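Local coordinates for protein LEOA (Escherichia coli, PDB 4AUR) that is a dynamin-like GTPase of enterotoxigenic Escherichia coli that probably binds and hydrolyses GTP, at residues Phe62-Thr67 with Pro150-His155; Trp161-Leu166 with Thr172-Asn177; Gln316-Val321 with Gln534-Val539; Ala387-Leu392 with Ala529-Gln534. One frame throughout, in Å; residues are numbered along the deposited sequence.

Contact 1: residues Phe62-Thr67 with Pro150-His155; sequences FSDGKT and PLKESH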
loop_
_atom_site.group_PDB
_atom_site.type_symbol
_atom_site.label_atom_id
_atom_site.label_comp_id
_atom_site.label_asym_id
_atom_site.label_seq_id
_atom_site.Cartn_x
_atom_site.Cartn_y
_atom_site.Cartn_z
ATOM N N PHE A 62 -57.718 5.352 7.030
ATOM C CA PHE A 62 -58.058 6.765 7.193
ATOM C C PHE A 62 -58.665 7.032 8.554
ATOM O O PHE A 62 -58.428 8.082 9.146
ATOM C CB PHE A 62 -58.995 7.227 6.080
ATOM C CG PHE A 62 -58.309 7.359 4.750
ATOM C CD1 PHE A 62 -57.599 8.511 4.433
ATOM C CD2 PHE A 62 -58.348 6.323 3.827
ATOM C CE1 PHE A 62 -56.950 8.627 3.216
ATOM C CE2 PHE A 62 -57.695 6.436 2.608
ATOM C CZ PHE A 62 -56.993 7.587 2.305
ATOM N N SER A 63 -59.417 6.052 9.047
ATOM C CA SER A 63 -60.014 6.087 10.380
ATOM C C SER A 63 -58.975 6.170 11.493
ATOM O O SER A 63 -59.298 6.619 12.588
ATOM C CB SER A 63 -60.890 4.852 10.602
ATOM O OG SER A 63 -60.182 3.666 10.279
ATOM N N ASP A 64 -57.739 5.749 11.221
ATOM C CA ASP A 64 -56.647 5.957 12.159
ATOM C C ASP A 64 -56.039 7.366 12.027
ATOM O O ASP A 64 -55.011 7.673 12.625
ATOM C CB ASP A 64 -55.594 4.852 12.020
ATOM C CG ASP A 64 -56.128 3.470 12.430
ATOM O OD1 ASP A 64 -57.327 3.366 12.759
ATOM O OD2 ASP A 64 -55.352 2.480 12.427
ATOM N N GLY A 65 -56.670 8.241 11.266
ATOM C CA GLY A 65 -56.320 9.661 11.342
ATOM C C GLY A 65 -55.014 10.017 10.666
ATOM O O GLY A 65 -54.279 10.890 11.106
ATOM N N LYS A 66 -54.768 9.319 9.573
ATOM C CA LYS A 66 -53.622 9.506 8.705
ATOM C C LYS A 66 -53.556 10.925 8.162
ATOM O O LYS A 66 -52.485 11.521 8.071
ATOM C CB LYS A 66 -53.809 8.526 7.541
ATOM C CG LYS A 66 -52.798 8.580 6.436
ATOM C CD LYS A 66 -53.421 8.143 5.116
ATOM C CE LYS A 66 -53.728 6.660 5.068
ATOM N NZ LYS A 66 -53.866 6.132 3.675
ATOM N N THR A 67 -54.709 11.452 7.771
ATOM C CA THR A 67 -54.759 12.737 7.101
ATOM C C THR A 67 -54.357 13.862 8.066
ATOM O O THR A 67 -53.737 14.859 7.673
ATOM C CB THR A 67 -56.155 12.983 6.508
ATOM O OG1 THR A 67 -56.436 11.989 5.516
ATOM C CG2 THR A 67 -56.218 14.335 5.863
ATOM N N PRO A 150 -53.165 -0.734 18.138
ATOM C CA PRO A 150 -52.227 -0.469 17.036
ATOM C C PRO A 150 -52.135 -1.572 15.982
ATOM O O PRO A 150 -51.798 -2.709 16.301
ATOM C CB PRO A 150 -50.880 -0.293 17.750
ATOM C CG PRO A 150 -51.074 -0.865 19.108
ATOM C CD PRO A 150 -52.499 -0.572 19.441
ATOM N N LEU A 151 -52.464 -1.206 14.746
ATOM C CA LEU A 151 -52.306 -2.039 13.561
ATOM C C LEU A 151 -53.535 -2.874 13.381
ATOM O O LEU A 151 -53.754 -3.803 14.123
ATOM C CB LEU A 151 -51.048 -2.928 13.609
ATOM C CG LEU A 151 -50.723 -3.668 12.302
ATOM C CD1 LEU A 151 -50.488 -2.683 11.181
ATOM C CD2 LEU A 151 -49.530 -4.586 12.445
ATOM N N LYS A 152 -54.325 -2.544 12.371
ATOM C CA LYS A 152 -55.562 -3.257 12.105
ATOM C C LYS A 152 -55.318 -4.713 11.770
ATOM O O LYS A 152 -54.284 -5.074 11.221
ATOM C CB LYS A 152 -56.361 -2.567 11.004
ATOM C CG LYS A 152 -56.958 -1.250 11.485
ATOM C CD LYS A 152 -57.810 -0.572 10.417
ATOM C CE LYS A 152 -58.595 0.616 10.982
ATOM N NZ LYS A 152 -59.933 0.260 11.530
ATOM N N GLU A 153 -56.293 -5.549 12.108
ATOM C CA GLU A 153 -56.120 -6.997 12.068
ATOM C C GLU A 153 -55.830 -7.505 10.664
ATOM O O GLU A 153 -55.155 -8.512 10.495
ATOM C CB GLU A 153 -57.365 -7.697 12.638
ATOM C CG GLU A 153 -57.468 -7.699 14.167
ATOM C CD GLU A 153 -57.877 -6.361 14.784
ATOM O OE1 GLU A 153 -58.349 -5.452 14.051
ATOM O OE2 GLU A 153 -57.727 -6.227 16.023
ATOM N N SER A 154 -56.326 -6.783 9.666
ATOM C CA SER A 154 -56.253 -7.192 8.258
ATOM C C SER A 154 -54.945 -6.831 7.533
ATOM O O SER A 154 -54.737 -7.208 6.382
ATOM C CB SER A 154 -57.428 -6.539 7.512
ATOM O OG SER A 154 -57.543 -5.155 7.853
ATOM N N HIS A 155 -54.063 -6.109 8.209
ATOM C CA HIS A 155 -52.921 -5.483 7.554
ATOM C C HIS A 155 -51.658 -6.315 7.531
ATOM O O HIS A 155 -50.664 -5.869 7.009
ATOM C CB HIS A 155 -52.625 -4.145 8.233
ATOM C CG HIS A 155 -53.566 -3.056 7.845
ATOM N ND1 HIS A 155 -53.269 -1.722 8.012
ATOM C CD2 HIS A 155 -54.786 -3.100 7.260
ATOM C CE1 HIS A 155 -54.271 -0.990 7.557
ATOM N NE2 HIS A 155 -55.207 -1.803 7.101
#

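Contact 2: residues Trp161-Leu166 with Thr172-Asn177; sequences WVLRDL and TIFVIN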
loop_
_atom_site.group_PDB
_atom_site.type_symbol
_atom_site.label_atom_id
_atom_site.label_comp_id
_atom_site.label_asym_id
_atom_site.label_seq_id
_atom_site.Cartn_x
_atom_site.Cartn_y
_atom_site.Cartn_z
ATOM N N TRP A 161 -45.433 -6.465 2.875
ATOM C CA TRP A 161 -45.167 -5.897 1.559
ATOM C C TRP A 161 -44.167 -4.770 1.665
ATOM O O TRP A 161 -43.251 -4.688 0.898
ATOM C CB TRP A 161 -46.480 -5.373 1.009
ATOM C CG TRP A 161 -46.412 -4.776 -0.326
ATOM C CD1 TRP A 161 -45.916 -5.341 -1.445
ATOM C CD2 TRP A 161 -46.896 -3.481 -0.698
ATOM N NE1 TRP A 161 -46.051 -4.481 -2.491
ATOM C CE2 TRP A 161 -46.649 -3.328 -2.057
ATOM C CE3 TRP A 161 -47.511 -2.429 0.002
ATOM C CZ2 TRP A 161 -46.993 -2.163 -2.756
ATOM C CZ3 TRP A 161 -47.853 -1.278 -0.688
ATOM C CH2 TRP A 161 -47.591 -1.153 -2.055
ATOM N N VAL A 162 -44.340 -3.916 2.661
ATOM C CA VAL A 162 -43.484 -2.765 2.853
ATOM C C VAL A 162 -42.138 -3.156 3.397
ATOM O O VAL A 162 -41.103 -2.696 2.909
ATOM C CB VAL A 162 -44.125 -1.775 3.821
ATOM C CG1 VAL A 162 -43.185 -0.624 4.123
ATOM C CG2 VAL A 162 -45.393 -1.235 3.213
ATOM N N LEU A 163 -42.143 -3.989 4.424
ATOM C CA LEU A 163 -40.916 -4.266 5.177
ATOM C C LEU A 163 -40.139 -5.406 4.565
ATOM O O LEU A 163 -38.927 -5.368 4.521
ATOM C CB LEU A 163 -41.225 -4.597 6.627
ATOM C CG LEU A 163 -42.061 -3.606 7.419
ATOM C CD1 LEU A 163 -42.243 -4.127 8.831
ATOM C CD2 LEU A 163 -41.435 -2.229 7.483
ATOM N N ARG A 164 -40.825 -6.426 4.092
ATOM C CA ARG A 164 -40.125 -7.544 3.522
ATOM C C ARG A 164 -39.978 -7.379 2.018
ATOM O O ARG A 164 -38.856 -7.214 1.530
ATOM C CB ARG A 164 -40.821 -8.853 3.861
ATOM C CG ARG A 164 -40.028 -10.070 3.423
ATOM C CD ARG A 164 -39.251 -10.629 4.593
ATOM N NE ARG A 164 -38.140 -9.753 4.929
ATOM C CZ ARG A 164 -37.546 -9.694 6.117
ATOM N NH1 ARG A 164 -37.955 -10.449 7.137
ATOM N NH2 ARG A 164 -36.530 -8.859 6.287
ATOM N N ASP A 165 -41.101 -7.422 1.291
ATOM C CA ASP A 165 -41.081 -7.412 -0.175
ATOM C C ASP A 165 -40.300 -6.188 -0.679
ATOM O O ASP A 165 -39.311 -6.349 -1.382
ATOM C CB ASP A 165 -42.513 -7.411 -0.708
ATOM C CG ASP A 165 -42.628 -7.836 -2.176
ATOM O OD1 ASP A 165 -41.609 -7.948 -2.912
ATOM O OD2 ASP A 165 -43.793 -8.052 -2.598
ATOM N N LEU A 166 -40.713 -4.987 -0.274
ATOM C CA LEU A 166 -40.122 -3.757 -0.771
ATOM C C LEU A 166 -38.929 -3.321 0.028
ATOM O O LEU A 166 -38.184 -2.463 -0.412
ATOM C CB LEU A 166 -41.125 -2.611 -0.756
ATOM C CG LEU A 166 -42.387 -2.752 -1.599
ATOM C CD1 LEU A 166 -43.164 -1.457 -1.503
ATOM C CD2 LEU A 166 -42.072 -3.098 -3.049
ATOM N N THR A 172 -39.183 3.695 6.899
ATOM C CA THR A 172 -40.566 3.715 7.348
ATOM C C THR A 172 -40.694 4.070 8.822
ATOM O O THR A 172 -40.045 3.452 9.665
ATOM C CB THR A 172 -41.174 2.348 7.160
ATOM O OG1 THR A 172 -41.242 2.074 5.768
ATOM C CG2 THR A 172 -42.558 2.288 7.752
ATOM N N ILE A 173 -41.529 5.064 9.119
ATOM C CA ILE A 173 -41.910 5.387 10.491
ATOM C C ILE A 173 -43.336 4.940 10.750
ATOM O O ILE A 173 -44.285 5.436 10.104
ATOM C CB ILE A 173 -41.899 6.899 10.780
ATOM C CG1 ILE A 173 -40.503 7.478 10.636
ATOM C CG2 ILE A 173 -42.346 7.154 12.200
ATOM C CD1 ILE A 173 -40.514 8.936 10.247
ATOM N N PHE A 174 -43.490 4.014 11.690
ATOM C CA PHE A 174 -44.818 3.694 12.200
ATOM C C PHE A 174 -45.213 4.742 13.220
ATOM O O PHE A 174 -44.449 5.046 14.157
ATOM C CB PHE A 174 -44.854 2.315 12.790
ATOM C CG PHE A 174 -44.694 1.270 11.767
ATOM C CD1 PHE A 174 -45.782 0.780 11.108
ATOM C CD2 PHE A 174 -43.437 0.813 11.424
ATOM C CE1 PHE A 174 -45.632 -0.165 10.122
ATOM C CE2 PHE A 174 -43.275 -0.133 10.444
ATOM C CZ PHE A 174 -44.381 -0.619 9.787
ATOM N N VAL A 175 -46.401 5.294 13.015
ATOM C CA VAL A 175 -46.809 6.481 13.707
ATOM C C VAL A 175 -48.029 6.122 14.498
ATOM O O VAL A 175 -49.125 5.998 13.939
ATOM C CB VAL A 175 -47.119 7.591 12.708
ATOM C CG1 VAL A 175 -47.744 8.788 13.401
ATOM C CG2 VAL A 175 -45.833 7.989 12.013
ATOM N N ILE A 176 -47.832 5.913 15.803
ATOM C CA ILE A 176 -48.935 5.546 16.666
ATOM C C ILE A 176 -49.611 6.838 17.033
ATOM O O ILE A 176 -49.049 7.644 17.773
ATOM C CB ILE A 176 -48.527 4.767 17.902
ATOM C CG1 ILE A 176 -47.762 3.507 17.511
ATOM C CG2 ILE A 176 -49.782 4.360 18.629
ATOM C CD1 ILE A 176 -47.084 2.784 18.667
ATOM N N ASN A 177 -50.802 7.009 16.448
ATOM C CA ASN A 177 -51.588 8.236 16.488
ATOM C C ASN A 177 -52.796 8.143 17.423
ATOM O O ASN A 177 -53.327 7.068 17.674
ATOM C CB ASN A 177 -52.098 8.565 15.093
ATOM C CG ASN A 177 -52.685 9.948 15.016
ATOM O OD1 ASN A 177 -52.270 10.826 15.754
ATOM N ND2 ASN A 177 -53.659 10.149 14.148
#

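Contact 3: residues Gln316-Val321 with Gln534-Val539; sequences QSRIEV and QMEQVV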
loop_
_atom_site.group_PDB
_atom_site.type_symbol
_atom_site.label_atom_id
_atom_site.label_comp_id
_atom_site.label_asym_id
_atom_site.label_seq_id
_atom_site.Cartn_x
_atom_site.Cartn_y
_atom_site.Cartn_z
ATOM N N GLN A 316 33.191 1.184 0.299
ATOM C CA GLN A 316 33.806 0.768 1.542
ATOM C C GLN A 316 34.736 -0.389 1.282
ATOM O O GLN A 316 35.855 -0.411 1.760
ATOM C CB GLN A 316 32.754 0.370 2.564
ATOM C CG GLN A 316 31.834 1.517 2.965
ATOM C CD GLN A 316 32.566 2.638 3.668
ATOM O OE1 GLN A 316 33.413 2.388 4.534
ATOM N NE2 GLN A 316 32.244 3.884 3.305
ATOM N N SER A 317 34.251 -1.353 0.526
ATOM C CA SER A 317 35.073 -2.391 -0.025
ATOM C C SER A 317 36.363 -1.839 -0.609
ATOM O O SER A 317 37.464 -2.202 -0.173
ATOM C CB SER A 317 34.291 -3.114 -1.106
ATOM O OG SER A 317 33.282 -3.894 -0.504
ATOM N N ARG A 318 36.245 -0.939 -1.571
ATOM C CA ARG A 318 37.441 -0.435 -2.188
ATOM C C ARG A 318 38.354 0.207 -1.171
ATOM O O ARG A 318 39.543 0.012 -1.222
ATOM C CB ARG A 318 37.116 0.544 -3.301
ATOM C CG ARG A 318 36.353 -0.093 -4.450
ATOM C CD ARG A 318 36.668 0.560 -5.768
ATOM N NE ARG A 318 35.450 0.867 -6.515
ATOM C CZ ARG A 318 35.117 0.349 -7.690
ATOM N NH1 ARG A 318 35.868 -0.551 -8.300
ATOM N NH2 ARG A 318 34.008 0.745 -8.255
ATOM N N ILE A 319 37.792 0.986 -0.253
ATOM C CA ILE A 319 38.575 1.660 0.788
ATOM C C ILE A 319 39.314 0.646 1.651
ATOM O O ILE A 319 40.428 0.883 2.079
ATOM C CB ILE A 319 37.662 2.505 1.674
ATOM C CG1 ILE A 319 37.408 3.835 1.008
ATOM C CG2 ILE A 319 38.249 2.731 3.069
ATOM C CD1 ILE A 319 36.285 4.611 1.657
ATOM N N GLU A 320 38.680 -0.489 1.908
ATOM C CA GLU A 320 39.287 -1.498 2.726
ATOM C C GLU A 320 40.456 -2.191 2.017
ATOM O O GLU A 320 41.528 -2.345 2.584
ATOM C CB GLU A 320 38.255 -2.519 3.169
ATOM C CG GLU A 320 38.734 -3.260 4.390
ATOM C CD GLU A 320 37.730 -4.248 4.918
ATOM O OE1 GLU A 320 36.515 -4.072 4.620
ATOM O OE2 GLU A 320 38.182 -5.182 5.637
ATOM N N VAL A 321 40.253 -2.602 0.781
ATOM C CA VAL A 321 41.306 -3.208 0.018
ATOM C C VAL A 321 42.492 -2.274 -0.114
ATOM O O VAL A 321 43.629 -2.709 0.026
ATOM C CB VAL A 321 40.787 -3.612 -1.354
ATOM C CG1 VAL A 321 41.927 -3.891 -2.346
ATOM C CG2 VAL A 321 39.874 -4.823 -1.184
ATOM N N GLN A 534 33.585 -5.928 -11.471
ATOM C CA GLN A 534 32.609 -6.728 -12.169
ATOM C C GLN A 534 31.223 -6.604 -11.537
ATOM O O GLN A 534 30.261 -6.378 -12.241
ATOM C CB GLN A 534 33.091 -8.179 -12.275
ATOM C CG GLN A 534 34.213 -8.332 -13.290
ATOM C CD GLN A 534 35.009 -9.623 -13.156
ATOM O OE1 GLN A 534 34.694 -10.508 -12.337
ATOM N NE2 GLN A 534 36.072 -9.739 -13.980
HETATM N N MSE A 535 31.131 -6.704 -10.219
HETATM C CA MSE A 535 29.872 -6.495 -9.519
HETATM C C MSE A 535 29.356 -5.089 -9.670
HETATM O O MSE A 535 28.174 -4.867 -9.631
HETATM C CB MSE A 535 30.029 -6.725 -8.028
HETATM C CG MSE A 535 30.280 -8.191 -7.715
HETATM SE SE MSE A 535 30.454 -8.593 -5.783
HETATM C CE MSE A 535 32.316 -9.235 -5.798
ATOM N N GLU A 536 30.226 -4.111 -9.799
ATOM C CA GLU A 536 29.780 -2.746 -9.946
ATOM C C GLU A 536 29.037 -2.585 -11.276
ATOM O O GLU A 536 27.980 -1.949 -11.338
ATOM C CB GLU A 536 30.961 -1.788 -9.872
ATOM C CG GLU A 536 30.678 -0.431 -10.477
ATOM C CD GLU A 536 31.769 0.565 -10.193
ATOM O OE1 GLU A 536 32.823 0.490 -10.866
ATOM O OE2 GLU A 536 31.549 1.424 -9.297
ATOM N N GLN A 537 29.617 -3.156 -12.323
ATOM C CA GLN A 537 28.992 -3.284 -13.644
ATOM C C GLN A 537 27.562 -3.852 -13.562
ATOM O O GLN A 537 26.595 -3.246 -14.043
ATOM C CB GLN A 537 29.859 -4.221 -14.464
ATOM C CG GLN A 537 30.039 -3.933 -15.934
ATOM C CD GLN A 537 30.831 -5.068 -16.595
ATOM O OE1 GLN A 537 31.739 -5.670 -15.982
ATOM N NE2 GLN A 537 30.478 -5.385 -17.841
ATOM N N VAL A 538 27.423 -4.992 -12.903
ATOM C CA VAL A 538 26.121 -5.613 -12.736
ATOM C C VAL A 538 25.176 -4.716 -12.005
ATOM O O VAL A 538 24.015 -4.642 -12.339
ATOM C CB VAL A 538 26.208 -6.892 -11.909
ATOM C CG1 VAL A 538 24.815 -7.475 -11.660
ATOM C CG2 VAL A 538 27.147 -7.893 -12.584
ATOM N N VAL A 539 25.650 -4.063 -10.965
ATOM C CA VAL A 539 24.783 -3.200 -10.180
ATOM C C VAL A 539 24.375 -2.030 -11.044
ATOM O O VAL A 539 23.232 -1.619 -11.013
ATOM C CB VAL A 539 25.489 -2.697 -8.907
ATOM C CG1 VAL A 539 25.052 -1.277 -8.525
ATOM C CG2 VAL A 539 25.243 -3.668 -7.766
#

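Contact 4: residues Ala387-Leu392 with Ala529-Gln534; sequences AVSQRL and APQIQQ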
loop_
_atom_site.group_PDB
_atom_site.type_symbol
_atom_site.label_atom_id
_atom_site.label_comp_id
_atom_site.label_asym_id
_atom_site.label_seq_id
_atom_site.Cartn_x
_atom_site.Cartn_y
_atom_site.Cartn_z
ATOM N N ALA A 387 38.293 -12.012 0.651
ATOM C CA ALA A 387 37.215 -12.106 1.622
ATOM C C ALA A 387 36.386 -10.836 1.671
ATOM O O ALA A 387 35.213 -10.901 2.011
ATOM C CB ALA A 387 37.760 -12.428 3.004
ATOM N N VAL A 388 36.992 -9.690 1.363
ATOM C CA VAL A 388 36.272 -8.418 1.308
ATOM C C VAL A 388 35.241 -8.468 0.192
ATOM O O VAL A 388 34.078 -8.108 0.371
ATOM C CB VAL A 388 37.237 -7.228 1.070
ATOM C CG1 VAL A 388 36.512 -5.976 0.557
ATOM C CG2 VAL A 388 37.994 -6.909 2.357
ATOM N N SER A 389 35.679 -8.934 -0.962
ATOM C CA SER A 389 34.816 -9.036 -2.108
ATOM C C SER A 389 33.732 -10.088 -1.880
ATOM O O SER A 389 32.655 -10.036 -2.492
ATOM C CB SER A 389 35.637 -9.391 -3.343
ATOM O OG SER A 389 35.704 -10.783 -3.452
ATOM N N GLN A 390 34.008 -11.038 -0.997
ATOM C CA GLN A 390 33.013 -12.008 -0.664
ATOM C C GLN A 390 31.938 -11.451 0.245
ATOM O O GLN A 390 30.788 -11.824 0.114
ATOM C CB GLN A 390 33.628 -13.238 -0.018
ATOM C CG GLN A 390 32.756 -14.483 -0.203
ATOM C CD GLN A 390 33.032 -15.225 -1.507
ATOM O OE1 GLN A 390 34.038 -14.998 -2.194
ATOM N NE2 GLN A 390 32.139 -16.133 -1.844
ATOM N N ARG A 391 32.304 -10.587 1.178
ATOM C CA ARG A 391 31.314 -9.944 2.033
ATOM C C ARG A 391 30.453 -8.967 1.254
ATOM O O ARG A 391 29.302 -8.737 1.603
ATOM C CB ARG A 391 31.970 -9.222 3.201
ATOM C CG ARG A 391 32.248 -10.150 4.368
ATOM C CD ARG A 391 32.865 -9.430 5.559
ATOM N NE ARG A 391 34.324 -9.518 5.533
ATOM C CZ ARG A 391 35.150 -8.516 5.256
ATOM N NH1 ARG A 391 34.694 -7.285 4.979
ATOM N NH2 ARG A 391 36.453 -8.760 5.259
ATOM N N LEU A 392 31.008 -8.392 0.201
ATOM C CA LEU A 392 30.258 -7.493 -0.631
ATOM C C LEU A 392 29.235 -8.276 -1.449
ATOM O O LEU A 392 28.090 -7.873 -1.532
ATOM C CB LEU A 392 31.200 -6.676 -1.530
ATOM C CG LEU A 392 30.662 -6.075 -2.828
ATOM C CD1 LEU A 392 29.540 -5.089 -2.554
ATOM C CD2 LEU A 392 31.810 -5.398 -3.556
ATOM N N ALA A 529 41.433 -8.321 -6.771
ATOM C CA ALA A 529 40.010 -8.080 -6.490
ATOM C C ALA A 529 39.193 -7.596 -7.696
ATOM O O ALA A 529 38.473 -6.613 -7.594
ATOM C CB ALA A 529 39.912 -7.071 -5.366
ATOM N N PRO A 530 39.311 -8.284 -8.843
ATOM C CA PRO A 530 38.586 -7.897 -10.039
ATOM C C PRO A 530 37.067 -7.966 -9.930
ATOM O O PRO A 530 36.363 -7.179 -10.610
ATOM C CB PRO A 530 39.079 -8.888 -11.096
ATOM C CG PRO A 530 39.690 -10.014 -10.343
ATOM C CD PRO A 530 40.266 -9.367 -9.126
ATOM N N GLN A 531 36.550 -8.880 -9.102
ATOM C CA GLN A 531 35.097 -8.992 -8.989
ATOM C C GLN A 531 34.389 -7.760 -8.425
ATOM O O GLN A 531 33.187 -7.599 -8.617
ATOM C CB GLN A 531 34.667 -10.239 -8.227
ATOM C CG GLN A 531 35.281 -10.398 -6.862
ATOM C CD GLN A 531 36.456 -11.339 -6.884
ATOM O OE1 GLN A 531 36.362 -12.454 -7.435
ATOM N NE2 GLN A 531 37.578 -10.903 -6.299
ATOM N N ILE A 532 35.106 -6.885 -7.729
ATOM C CA ILE A 532 34.488 -5.650 -7.256
ATOM C C ILE A 532 34.077 -4.815 -8.460
ATOM O O ILE A 532 32.962 -4.327 -8.494
ATOM C CB ILE A 532 35.378 -4.836 -6.315
ATOM C CG1 ILE A 532 35.574 -5.585 -4.996
ATOM C CG2 ILE A 532 34.724 -3.497 -6.002
ATOM C CD1 ILE A 532 36.803 -5.162 -4.217
ATOM N N GLN A 533 34.953 -4.652 -9.454
ATOM C CA GLN A 533 34.562 -3.876 -10.623
ATOM C C GLN A 533 33.435 -4.617 -11.368
ATOM O O GLN A 533 32.438 -4.017 -11.808
ATOM C CB GLN A 533 35.753 -3.609 -11.530
ATOM C CG GLN A 533 35.393 -2.987 -12.879
ATOM C CD GLN A 533 36.612 -2.436 -13.607
ATOM O OE1 GLN A 533 36.983 -2.914 -14.681
ATOM N NE2 GLN A 533 37.246 -1.433 -13.018
ATOM N N GLN A 534 33.585 -5.928 -11.471
ATOM C CA GLN A 534 32.609 -6.728 -12.169
ATOM C C GLN A 534 31.223 -6.604 -11.537
ATOM O O GLN A 534 30.261 -6.378 -12.241
ATOM C CB GLN A 534 33.091 -8.179 -12.275
ATOM C CG GLN A 534 34.213 -8.332 -13.290
ATOM C CD GLN A 534 35.009 -9.623 -13.156
ATOM O OE1 GLN A 534 34.694 -10.508 -12.337
ATOM N NE2 GLN A 534 36.072 -9.739 -13.980
#

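Contact 1: residues Phe62-Thr67 with Pro150-His155
Lys152, which reaches across to Ser63 and Asp64, starts out over the imidazole of His155: its CB lies 4.0 Å above one face, over the centre of the ring. The ring of His155 also meets that of Phe113, the two planes steeply inclined. On the other segment, the Phe62 ring has Lys66 NZ above one face, displaced toward the rim, and Thr67 OG1 at its edge in the ring plane. Across the contact the meeting is made by the far end of Lys152, whose CE lies 3.5 Å from Ser63 OG and equally 3.5 Å from Asp64 OD1. Asp64 and Lys152 pass alongside one another in opposite senses. The lysine chain runs extended until its last torsion, where a bend (chi4 -89°) turns the amine toward the serine, so that NZ is 3.6 Å from Ser63 OG but 4.2 Å from Asp64 OD1. The opposite charges are thus close without forming a salt bridge, and any attraction is probably modest. The Ser63-Asp64 turn is held by the bond from Gly65 N to Phe62 O, by Lys178 NZ on Ser63 O and by Asn177 ND2 on Asp64 O, while Lys66 NZ pairs with Asp108. Gly65 at the N-cap position of helix 66-74, followed by Lys66 and Thr67 at the helix start, is consistent with the P-loop (Walker A) of a dynamin-type GTPase domain, here flanked by the loop that follows strand 140-146.

Contact 2: residues Trp161-Leu166 with Thr172-Asn177
Val162 makes the first approach of helix 156-165 to strand 172-177, its CG1 lying 3.7 Å from Thr172 OG1. That methyl stands anti to the backbone N (chi1 175°), which aims it at the strand. The two side chains meet at a slant, and the threonine oxygen finds its polar partner elsewhere, in the carbonyl of Lys168 in the connection between helix and strand; the backbone of Val162 is also bonded to Lys168. One residue on, Leu163 sends CD2 to the edge of the Phe174 ring, near the ring plane and 4.1 Å from CE2, with CZ equally close. The leucine and the phenylalanine come at each other from opposite directions, a purely apolar meeting. Farther along, Leu166 N bonds Trp161 O at 2.8 Å, closing a wider pi-type turn. Phe174 is also packed against Leu202 and Leu206 of helix 188-209, and its ring meets that of Tyr143. All four touching residues are buried, and Thr172 rests on Ile141 of the neighbouring parallel strand. Helix 156-165 thereby packs on the sheet as the connecting helix of a beta-alpha-beta crossover between strands 140-146 and 172-177, the building unit of P-loop NTPase domains.

Contact 3: residues Gln316-Val321 with Gln534-Val539
Arg318 and Glu536 face each other from two helices that stand well apart here, with 11.1 Å between Arg318 CA and Glu536 CA, the nearest such pair. Two long side chains bridge the gap, crossing at about a right angle. Glu536 holds CG anti to its backbone nitrogen (chi1 160°) and stays extended beyond it, carrying the carboxylate out toward helix 275-343. Arg318 is less straight, bent at its second and third torsions, and presents the NH2 corner of the guanidinium. This single nitrogen is close to both carboxylate oxygens, 2.9 Å from Glu536 OE1 and 2.8 Å from Glu536 OE2. The hydrogen bond goes from NH2 to OE1, with an N-H...O angle of 152°. The acceptor lies close to the guanidinium plane, but the donor stands above the carboxylate plane, and the two planes are turned 55° from each other. The carboxylate therefore does not take the flat, two-nitrogen grip that an arginine can offer. Arg318 also packs on Phe525 of helix 521-528, and Glu536 on Ile314 one turn earlier in helix 275-343. With both residues partly exposed, the salt bridge is a directional tie between neighbouring helices whose strength is probably reduced by solvent screening.

Contact 4: residues Ala387-Leu392 with Ala529-Gln534
Helix segments 387-392 and 530-534 run in nearly the same direction, their axes 27° apart and 9.6 Å away at closest approach. The two backbones come closest at Ser389 and Ile532, with 6.2 Å between Ser389 CA and Ile532 CA. Ala529 leaves helical geometry after helix 521-528, and Gln531 and Ile532 lie in the first turn of the next helix. Ser389 is the small residue at the centre of the contact. Gln531 folds over it: CG sits between the backbone N and the carbonyl carbon (chi1 54°), and a further bend at the second torsion lays the chain across the serine, with Gln531 CG 3.7 Å from Ser389 CB. The amide end follows, yet Gln531 NE2 at 3.4 Å from Ser389 OG is poorly angled and makes no hydrogen bond; the serine oxygen is instead bonded to Thr386 O, within its own helix. Ile532 uses CG1 on two neighbours at once, 4.0 Å from Leu392 CD2 and 4.1 Å from Ser389 CB. Ser389 and Leu392, three residues apart on helix 368-408, thus meet the same isoleucine methylene. The seam is buried and continues beyond these residues: Met535 packs on both Ser389 and Leu392, while Leu392 also touches Ser317 and Ile532 touches Arg318, both in helix 275-343. Side-by-side packing of this kind, with three helices along a buried, mixed seam, is that of a helical bundle, here part of the long dynamin-like helical domain.

Overall arrangement
The four contacts fall into two pairs on opposite sides of the chain's centre. Contacts 1 and 2, centres 12 Å apart, belong to the P-loop GTPase-like domain built on the mixed sheet, and they touch where strand 172-177 ends beside the loop before helix 66-74. Contacts 3 and 4 lie farther along the chain in the helical domain, with centres 6 Å apart; both use helix 530-544 and share Gln534, and helices 275-343 and 368-408 pack against helix 530-544. Contact 4 is closed between the two ends of contact 3 along the sequence. About 90 Å separates the centres of contacts 1 and 3, consistent with the elongated GTPase-plus-stalk build of dynamins.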